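Local coordinates for trehalose-6-phosphate phosphatase (Candida albicans, PDB 5DXF), which belongs to glycosyltransferase family 20, with its modelled N-terminal part expected to adopt the two-lobed GT-B fold, at residues 352-355 and 356-360; 386-389 and 390-394. All blocks are in the same frame, centred on the assembly; numbering follows the deposited sequence.

Contact 1: 352-355 and 356-360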
# COMPACT_ATOMS: atom_id res chain seq x y z
N GLY A 352 22.99 2.52 -2.27
CA GLY A 352 23.41 2.92 -0.95
C GLY A 352 24.15 1.81 -0.23
O GLY A 352 25.12 2.06 0.49
N PHE A 353 23.69 0.57 -0.42
CA PHE A 353 24.31 -0.59 0.21
C PHE A 353 25.70 -0.83 -0.35
O PHE A 353 26.64 -1.14 0.39
CB PHE A 353 23.45 -1.84 0.02
CG PHE A 353 24.04 -3.08 0.63
CD1 PHE A 353 24.51 -3.07 1.93
CD2 PHE A 353 24.11 -4.26 -0.10
CE1 PHE A 353 25.05 -4.22 2.50
CE2 PHE A 353 24.64 -5.40 0.46
CZ PHE A 353 25.11 -5.38 1.76
N GLU A 354 25.83 -0.70 -1.67
CA GLU A 354 27.13 -0.84 -2.31
C GLU A 354 28.11 0.21 -1.80
O GLU A 354 29.23 -0.12 -1.41
CB GLU A 354 27.00 -0.72 -3.83
CG GLU A 354 28.33 -0.77 -4.54
CD GLU A 354 28.18 -0.71 -6.04
OE1 GLU A 354 27.09 -0.32 -6.52
OE2 GLU A 354 29.15 -1.05 -6.75
N ILE A 355 27.68 1.47 -1.79
CA ILE A 355 28.51 2.55 -1.25
C ILE A 355 28.92 2.22 0.18
O ILE A 355 30.07 2.42 0.57
CB ILE A 355 27.79 3.91 -1.28
CG1 ILE A 355 27.45 4.33 -2.71
CG2 ILE A 355 28.65 4.99 -0.63
CD1 ILE A 355 28.64 4.88 -3.48
N PHE A 356 27.97 1.70 0.96
CA PHE A 356 28.22 1.32 2.35
C PHE A 356 29.31 0.27 2.46
O PHE A 356 30.17 0.35 3.34
CB PHE A 356 26.93 0.80 2.99
CG PHE A 356 27.15 0.05 4.28
CD1 PHE A 356 27.44 0.73 5.46
CD2 PHE A 356 27.05 -1.33 4.32
CE1 PHE A 356 27.64 0.04 6.64
CE2 PHE A 356 27.24 -2.02 5.50
CZ PHE A 356 27.54 -1.34 6.66
N LEU A 357 29.27 -0.72 1.58
CA LEU A 357 30.30 -1.75 1.56
C LEU A 357 31.65 -1.18 1.12
O LEU A 357 32.70 -1.62 1.58
CB LEU A 357 29.89 -2.90 0.64
CG LEU A 357 28.72 -3.75 1.15
CD1 LEU A 357 28.42 -4.89 0.20
CD2 LEU A 357 29.01 -4.27 2.55
N ASP A 358 31.57 -0.19 0.24
CA ASP A 358 32.73 0.52 -0.26
C ASP A 358 33.47 1.29 0.80
O ASP A 358 34.69 1.28 0.85
CB ASP A 358 32.28 1.49 -1.34
CG ASP A 358 32.56 0.99 -2.72
OD1 ASP A 358 33.71 1.10 -3.16
OD2 ASP A 358 31.63 0.50 -3.37
N MET A 359 32.72 1.98 1.64
CA MET A 359 33.26 2.89 2.64
C MET A 359 33.77 2.20 3.90
O MET A 359 34.74 2.65 4.51
CB MET A 359 32.20 3.92 3.03
CG MET A 359 31.83 4.89 1.92
SD MET A 359 30.47 5.98 2.39
CE MET A 359 31.11 6.70 3.91
N TYR A 360 33.12 1.11 4.29
CA TYR A 360 33.45 0.45 5.55
C TYR A 360 33.92 -0.99 5.37
O TYR A 360 33.11 -1.90 5.22
CB TYR A 360 32.24 0.48 6.49
CG TYR A 360 31.67 1.87 6.68
CD1 TYR A 360 32.23 2.74 7.61
CD2 TYR A 360 30.59 2.32 5.93
CE1 TYR A 360 31.72 4.01 7.79
CE2 TYR A 360 30.07 3.59 6.10
CZ TYR A 360 30.64 4.43 7.03
OH TYR A 360 30.13 5.70 7.21
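Leu357 lays its CD1 methyl over one face of the Phe353 ring, a CH-pi contact across one turn of helix in which CD1 stands 4.0 Å from the ring centroid. The methyl sits toward the rim of the ring, nearest CZ at 3.7 Å. The meeting depends on Phe353 having CG anti to its own backbone N (chi1 179°), which swings the ring forward along the helix, while Leu357 CG lies beside its N and so reaches back. The same ring meets Phe356 at a slant: Phe353 CD1 lies 3.9 Å from Phe356 CD2. On another side of the helix, Ile355 CG2 touches the sulfur of Met359, SD, at 3.7 Å.

This stretch belongs to helix 346-359, with Tyr360 just past its end; the helix is the crossover from strand 332-339 to the parallel strand 367-374 in a beta-alpha-beta unit. Phe353 and Phe356 point their rings onto strand 367-374, and Ile355 and Met359 lean on helix 478-489.

A further side carries two acids. Glu354 and Asp358 run alongside each other, pointing the same way, with Glu354 OE2 and Asp358 OD2 4.5 Å apart and their carboxylate planes turned by 39°. The repulsion expected between them is probably eased by Arg393, which makes a salt bridge to Glu354, and slightly by a weak, long ion pair between Asp358 and Lys397.

Beneath the side chains, four i to i+4 backbone hydrogen bonds join the two halves. The last runs from Met359 N to Ile355 O at 2.9 Å, just before Tyr360 leaves helical geometry.

Contact 2: 386-389 and 390-394; sequences RVTE and IISRI
Val387 sets its CG1 methyl against the CD1 methyl of Ile391, one helical turn on, at 3.8 Å. The two side chains lie alongside each other and point the same way. Val387 CG1 is anti to the backbone N (chi1 158°) and thus leans forward along the helix, whereas Ile391 sends CG1 back beside its own N and ends in an extended CD1. Ile390 likewise turns its CG1 arm back, over the carbonyl oxygen of Arg386.

The buried row formed by Val387, Ile390 and Ile391 is the inner side of helix 381-398, which carries the chain from strand 367-374 to strand 406-409 in a beta-alpha-beta unit. Val387 and Ile391 rest on His408 of the latter strand, and all three reach Leu350 of the neighbouring helix 346-359.

On the outer side, Ser392 folds its hydroxyl back on the helix. Its OG donates to Thr388 O at 3.2 Å, from above the carbonyl plane, while Ser392 N donates to the same oxygen at 2.9 Å from the opposite face. Thr388 O is therefore gripped by two donors of one residue. Thr388 repeats the habit a turn earlier, its OG1 bonding to Glu384 O.

Glu389 and Arg393 are also a turn apart, but their charged atoms do not meet: Glu389 OE1 and Arg393 NH2 are 5.2 Å apart. A water donates to Glu389 OE1 at 2.8 Å; its link onward to Arg393 NH2 is implausibly short and remains doubtful. Arg393 also forms a salt bridge through NH1 with Glu354.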
# COMPACT_ATOMS: atom_id res chain seq x y z
N ARG A 386 18.05 -3.55 -13.93
CA ARG A 386 19.00 -2.69 -13.23
C ARG A 386 19.28 -3.19 -11.82
O ARG A 386 20.44 -3.34 -11.43
CB ARG A 386 18.47 -1.25 -13.17
CG ARG A 386 18.39 -0.55 -14.52
CD ARG A 386 17.78 0.84 -14.35
NE ARG A 386 18.62 1.69 -13.52
CZ ARG A 386 18.26 2.89 -13.07
NH1 ARG A 386 17.07 3.38 -13.38
NH2 ARG A 386 19.10 3.59 -12.32
N VAL A 387 18.21 -3.43 -11.06
CA VAL A 387 18.30 -4.02 -9.72
C VAL A 387 19.20 -5.23 -9.72
O VAL A 387 20.13 -5.36 -8.90
CB VAL A 387 16.91 -4.45 -9.18
CG1 VAL A 387 17.06 -5.50 -8.08
CG2 VAL A 387 16.13 -3.24 -8.67
N THR A 388 18.91 -6.12 -10.66
CA THR A 388 19.64 -7.36 -10.83
C THR A 388 21.12 -7.14 -11.17
O THR A 388 21.99 -7.82 -10.64
CB THR A 388 18.99 -8.18 -11.94
OG1 THR A 388 17.76 -8.74 -11.45
CG2 THR A 388 19.88 -9.26 -12.35
N GLU A 389 21.38 -6.18 -12.05
CA GLU A 389 22.75 -5.83 -12.42
C GLU A 389 23.54 -5.36 -11.20
O GLU A 389 24.68 -5.77 -10.98
CB GLU A 389 22.75 -4.76 -13.51
CG GLU A 389 24.13 -4.24 -13.89
CD GLU A 389 24.11 -3.32 -15.10
OE1 GLU A 389 25.10 -2.60 -15.32
OE2 GLU A 389 23.10 -3.34 -15.84
N ILE A 390 22.91 -4.49 -10.40
CA ILE A 390 23.55 -3.98 -9.20
C ILE A 390 23.82 -5.11 -8.20
O ILE A 390 24.89 -5.17 -7.60
CB ILE A 390 22.70 -2.88 -8.53
CG1 ILE A 390 22.36 -1.78 -9.53
CG2 ILE A 390 23.43 -2.29 -7.33
CD1 ILE A 390 21.25 -0.85 -9.07
N ILE A 391 22.84 -6.00 -8.04
CA ILE A 391 23.01 -7.15 -7.15
C ILE A 391 24.18 -8.02 -7.59
O ILE A 391 25.04 -8.38 -6.79
CB ILE A 391 21.74 -8.01 -7.08
CG1 ILE A 391 20.61 -7.25 -6.39
CG2 ILE A 391 22.01 -9.30 -6.33
CD1 ILE A 391 19.31 -8.02 -6.30
N SER A 392 24.22 -8.34 -8.88
CA SER A 392 25.31 -9.11 -9.45
C SER A 392 26.65 -8.43 -9.22
O SER A 392 27.64 -9.10 -8.92
CB SER A 392 25.09 -9.34 -10.95
OG SER A 392 23.99 -10.20 -11.19
N ARG A 393 26.67 -7.10 -9.34
CA ARG A 393 27.90 -6.34 -9.14
C ARG A 393 28.39 -6.41 -7.69
O ARG A 393 29.57 -6.66 -7.44
CB ARG A 393 27.70 -4.88 -9.55
CG ARG A 393 28.99 -4.15 -9.92
CD ARG A 393 28.81 -2.64 -9.80
NE ARG A 393 27.52 -2.20 -10.34
CZ ARG A 393 26.84 -1.15 -9.91
NH1 ARG A 393 27.31 -0.41 -8.91
NH2 ARG A 393 25.67 -0.83 -10.46
N ILE A 394 27.48 -6.18 -6.76
CA ILE A 394 27.79 -6.23 -5.33
C ILE A 394 28.27 -7.61 -4.90
O ILE A 394 29.27 -7.74 -4.20
CB ILE A 394 26.58 -5.82 -4.47
CG1 ILE A 394 26.15 -4.39 -4.78
CG2 ILE A 394 26.90 -5.96 -2.99
CD1 ILE A 394 24.96 -3.92 -3.99
O HOH W 1 25.10 -1.30 -12.79

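Along the chain contact 1 closes before contact 2 opens, and their centres lie about 14 Å apart. Each is a stretch of about two turns of a crossover helix, 346-359 and then 381-398, and strand 367-374 is shared by the two successive beta-alpha-beta units of the parallel sheet 332-339, 367-374, 406-409. The helices also touch directly, besides the salt bridge between them. Leu357 CD1 meets Ile394 CG2 at 3.7 Å, and Ile394 CD1 reaches Glu354 CB and the Phe353 ring. Bonds along each helix and packing between the two thus contribute to one helical layer of a Rossmann-like lobe, as expected of a GT-B fold.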